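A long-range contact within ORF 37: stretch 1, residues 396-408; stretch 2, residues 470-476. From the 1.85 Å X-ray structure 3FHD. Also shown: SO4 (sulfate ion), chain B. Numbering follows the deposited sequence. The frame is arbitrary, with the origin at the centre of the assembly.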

# COMPACT_ATOMS: atom_id res chain seq x y z
N PHE A 396 3.26 -2.87 10.48
CA PHE A 396 2.50 -4.08 10.74
C PHE A 396 1.04 -3.92 10.31
O PHE A 396 0.50 -4.78 9.60
CB PHE A 396 2.61 -4.55 12.21
CG PHE A 396 1.77 -5.76 12.48
CD1 PHE A 396 2.27 -7.05 12.17
CD2 PHE A 396 0.49 -5.64 13.03
CE1 PHE A 396 1.48 -8.19 12.40
CE2 PHE A 396 -0.29 -6.80 13.28
CZ PHE A 396 0.21 -8.05 12.96
N TYR A 397 0.43 -2.81 10.71
CA TYR A 397 -0.93 -2.43 10.36
C TYR A 397 -1.09 -2.19 8.84
O TYR A 397 -2.12 -2.49 8.27
CB TYR A 397 -1.27 -1.11 11.07
CG TYR A 397 -1.63 -1.33 12.51
CD1 TYR A 397 -2.97 -1.29 12.92
CD2 TYR A 397 -0.65 -1.63 13.46
CE1 TYR A 397 -3.32 -1.52 14.27
CE2 TYR A 397 -1.00 -1.88 14.81
CZ TYR A 397 -2.34 -1.82 15.20
OH TYR A 397 -2.71 -2.05 16.52
N GLN A 398 -0.09 -1.58 8.22
CA GLN A 398 -0.10 -1.39 6.75
C GLN A 398 -0.21 -2.71 5.97
O GLN A 398 -1.05 -2.82 5.09
CB GLN A 398 1.15 -0.60 6.31
CG GLN A 398 1.27 -0.47 4.79
CD GLN A 398 2.24 0.62 4.37
OE1 GLN A 398 3.27 0.84 5.03
NE2 GLN A 398 1.91 1.32 3.28
N VAL A 399 0.62 -3.70 6.32
CA VAL A 399 0.61 -4.98 5.62
C VAL A 399 -0.68 -5.74 5.99
O VAL A 399 -1.20 -6.52 5.18
CB VAL A 399 1.90 -5.81 5.91
CG1 VAL A 399 1.88 -7.11 5.10
CG2 VAL A 399 3.15 -5.00 5.55
N LEU A 400 -1.15 -5.54 7.22
CA LEU A 400 -2.40 -6.16 7.69
C LEU A 400 -3.53 -5.75 6.74
O LEU A 400 -4.28 -6.62 6.27
CB LEU A 400 -2.73 -5.72 9.14
CG LEU A 400 -3.87 -6.51 9.81
CD1 LEU A 400 -3.69 -6.57 11.34
CD2 LEU A 400 -5.23 -6.00 9.43
N LEU A 401 -3.68 -4.45 6.50
CA LEU A 401 -4.72 -4.03 5.53
C LEU A 401 -4.51 -4.54 4.09
O LEU A 401 -5.47 -4.91 3.42
CB LEU A 401 -4.95 -2.51 5.53
CG LEU A 401 -6.17 -2.03 4.72
CD1 LEU A 401 -7.52 -2.58 5.32
CD2 LEU A 401 -6.21 -0.47 4.63
N GLN A 402 -3.26 -4.54 3.60
CA GLN A 402 -2.97 -5.09 2.29
C GLN A 402 -3.35 -6.57 2.25
O GLN A 402 -3.89 -7.03 1.24
CB GLN A 402 -1.49 -4.93 1.89
CG GLN A 402 -1.01 -3.51 1.86
CD GLN A 402 0.48 -3.38 1.58
OE1 GLN A 402 1.17 -4.35 1.28
NE2 GLN A 402 0.97 -2.16 1.66
N SER A 403 -3.10 -7.33 3.32
CA SER A 403 -3.54 -8.72 3.33
C SER A 403 -5.08 -8.87 3.21
O SER A 403 -5.56 -9.75 2.50
CB SER A 403 -3.02 -9.54 4.57
OG SER A 403 -3.69 -9.16 5.78
N SER A 404 -5.83 -8.02 3.90
CA SER A 404 -7.29 -8.07 3.89
C SER A 404 -7.85 -7.77 2.48
O SER A 404 -8.78 -8.47 2.03
CB SER A 404 -7.84 -7.03 4.89
OG SER A 404 -7.50 -7.44 6.20
N ILE A 405 -7.26 -6.78 1.81
CA ILE A 405 -7.69 -6.42 0.45
C ILE A 405 -7.30 -7.49 -0.56
O ILE A 405 -8.14 -7.90 -1.37
CB ILE A 405 -7.23 -5.03 -0.02
CG1 ILE A 405 -7.87 -3.90 0.85
CG2 ILE A 405 -7.46 -4.85 -1.57
CD1 ILE A 405 -9.38 -3.91 0.85
N VAL A 406 -6.06 -7.97 -0.50
CA VAL A 406 -5.64 -9.10 -1.37
C VAL A 406 -6.56 -10.33 -1.22
O VAL A 406 -6.95 -10.98 -2.20
CB VAL A 406 -4.16 -9.50 -1.11
CG1 VAL A 406 -3.84 -10.81 -1.83
CG2 VAL A 406 -3.22 -8.45 -1.64
N GLU A 407 -6.85 -10.71 0.03
CA GLU A 407 -7.69 -11.88 0.29
C GLU A 407 -9.16 -11.72 -0.11
O GLU A 407 -9.80 -12.68 -0.55
CB GLU A 407 -7.51 -12.34 1.73
CG GLU A 407 -6.13 -13.01 1.91
CD GLU A 407 -5.62 -13.00 3.34
OE1 GLU A 407 -6.45 -12.83 4.28
OE2 GLU A 407 -4.37 -13.16 3.52
N GLU A 408 -9.67 -10.50 0.02
CA GLU A 408 -11.00 -10.10 -0.51
C GLU A 408 -11.08 -10.31 -2.03
O GLU A 408 -12.03 -10.94 -2.50
CB GLU A 408 -11.30 -8.64 -0.11
CG GLU A 408 -12.71 -8.08 -0.50
CD GLU A 408 -12.86 -6.59 -0.07
OE1 GLU A 408 -11.99 -6.13 0.67
OE2 GLU A 408 -13.82 -5.88 -0.47
N ALA A 470 -7.61 -11.00 15.31
CA ALA A 470 -6.92 -9.73 15.41
C ALA A 470 -7.30 -8.84 14.22
O ALA A 470 -7.68 -7.70 14.41
CB ALA A 470 -5.41 -9.91 15.48
N LYS A 471 -7.24 -9.37 13.01
CA LYS A 471 -7.67 -8.61 11.82
C LYS A 471 -9.11 -8.16 11.91
O LYS A 471 -9.43 -7.02 11.59
CB LYS A 471 -7.54 -9.45 10.56
CG LYS A 471 -6.20 -9.40 9.93
CD LYS A 471 -6.08 -10.53 8.95
CE LYS A 471 -6.32 -10.11 7.54
NZ LYS A 471 -5.83 -11.16 6.60
N HIS A 472 -9.99 -9.08 12.31
CA HIS A 472 -11.41 -8.75 12.44
C HIS A 472 -11.64 -7.55 13.39
O HIS A 472 -12.40 -6.65 13.06
CB HIS A 472 -12.22 -9.99 12.86
CG HIS A 472 -13.67 -9.72 13.09
ND1 HIS A 472 -14.19 -9.39 14.33
CD2 HIS A 472 -14.73 -9.74 12.24
CE1 HIS A 472 -15.50 -9.21 14.23
NE2 HIS A 472 -15.85 -9.42 12.97
N ARG A 473 -10.97 -7.54 14.54
CA ARG A 473 -11.18 -6.47 15.53
C ARG A 473 -10.69 -5.10 15.01
O ARG A 473 -11.37 -4.09 15.14
CB ARG A 473 -10.51 -6.80 16.86
CG ARG A 473 -11.04 -5.86 17.96
CD ARG A 473 -10.19 -5.82 19.20
NE ARG A 473 -10.33 -7.03 20.01
CZ ARG A 473 -9.61 -7.25 21.11
NH1 ARG A 473 -8.73 -6.33 21.51
NH2 ARG A 473 -9.78 -8.38 21.79
N LEU A 474 -9.50 -5.10 14.43
CA LEU A 474 -8.87 -3.85 13.94
C LEU A 474 -9.66 -3.25 12.77
O LEU A 474 -9.89 -2.02 12.72
CB LEU A 474 -7.39 -4.11 13.57
CG LEU A 474 -6.50 -4.55 14.74
CD1 LEU A 474 -5.09 -4.90 14.23
CD2 LEU A 474 -6.40 -3.45 15.83
N LEU A 475 -10.12 -4.10 11.84
CA LEU A 475 -10.93 -3.60 10.69
C LEU A 475 -12.26 -3.04 11.20
O LEU A 475 -12.72 -1.99 10.73
CB LEU A 475 -11.19 -4.70 9.65
CG LEU A 475 -10.02 -5.24 8.82
CD1 LEU A 475 -10.40 -6.60 8.12
CD2 LEU A 475 -9.55 -4.18 7.80
N HIS A 476 -12.87 -3.69 12.20
CA HIS A 476 -14.10 -3.17 12.80
C HIS A 476 -13.90 -1.75 13.44
O HIS A 476 -14.72 -0.86 13.26
CB HIS A 476 -14.67 -4.15 13.84
CG HIS A 476 -15.82 -3.59 14.61
ND1 HIS A 476 -17.10 -3.54 14.09
CD2 HIS A 476 -15.88 -3.00 15.83
CE1 HIS A 476 -17.91 -2.99 14.99
NE2 HIS A 476 -17.19 -2.66 16.05
S SO4 B . -1.22 2.73 0.29
O1 SO4 B . -1.71 3.76 1.19
O2 SO4 B . 0.17 2.42 0.64
O3 SO4 B . -2.07 1.57 0.50
O4 SO4 B . -1.40 3.14 -1.08
O HOH W 1 -3.59 -13.47 6.32
O HOH W 2 -8.24 -11.57 5.40

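Both stretches are helical, and both helices extend beyond the residues given here. They cross almost at right angles, with 98° between their N-to-C directions. Their axes come no closer than 11.0 Å, so side chains make the contact. Together the two sides bury 412 Å².

Phe396 opens stretch 1 but makes no contact with stretch 2. Tyr397 is the first residue to touch it. Its CA-to-CB bond points sideways, yet the ring reaches across, and Tyr397 CE1 lies 3.8 Å from Leu474 CD1. The methyl group approaches the ring obliquely. A large, flat apolar surface suits this buried position.

Gln398 and Val399 lie out of reach of stretch 2. The amide of Gln398 instead makes a weak hydrogen bond to the sulfate, with NE2 3.3 Å from SO4 O2. The ion probably comes from the crystallisation liquor and takes no part in the helix contact.

Leu400 points toward stretch 2 and is buried. Leu400 CD1 packs 3.6 Å from Leu474 CD1, and Leu400 CD2 lies 3.6 Å from Lys471 CG. The branched side chain thus touches both an apolar residue and the aliphatic part of a lysine. The backbones are also close here, with Leu400 CA 7.1 Å from Lys471 CA.

Leu401 starts away from stretch 2, but the end of its side chain comes back. Leu401 CD1 reaches Leu475 CD2 at 3.6 Å. The CA-to-CB bond of Leu475 points sideways, so this apolar contact is made by the tips of two leucines. Gln402 again lies out of reach.

Ser403 begins the polar part of the contact. Its chi1 is p, and its hydroxyl donates to the backbone of the preceding turn, with Ser403 OG 2.7 Å from Leu400 O. The same oxygen accepts a hydrogen bond from the lysine, with Lys471 NZ 3.0 Å from Ser403 OG. A small hydroxyl can serve both partners while staying buried.

Ser404 points toward stretch 2 with chi1 m. Ser404 OG lies 3.2 Å from Lys471 CE and 3.6 Å from Leu475 CD1. These are packing contacts. The short side chain lets the lysine pass close to the helix.

Ile405 and Val406 do not reach stretch 2. Glu407, one turn after Ser403, closes the contact. Its carboxylate forms a salt bridge with the lysine, with Glu407 OE1 2.9 Å from Lys471 NZ. The hydrogen bond within this pair is weak. Water 2 adds a link: its O donates to Glu407 OE1 at 2.5 Å and accepts from Lys471 NZ at 2.7 Å.

Lys471 therefore joins the two kinds of contact. Its side chain sits as a knob among Leu400, Ser403, Ser404 and Glu407. It has the largest area covered by the other stretch, 97 Å². Its long chain packs along the way and carries the charged end to Ser403 and Glu407.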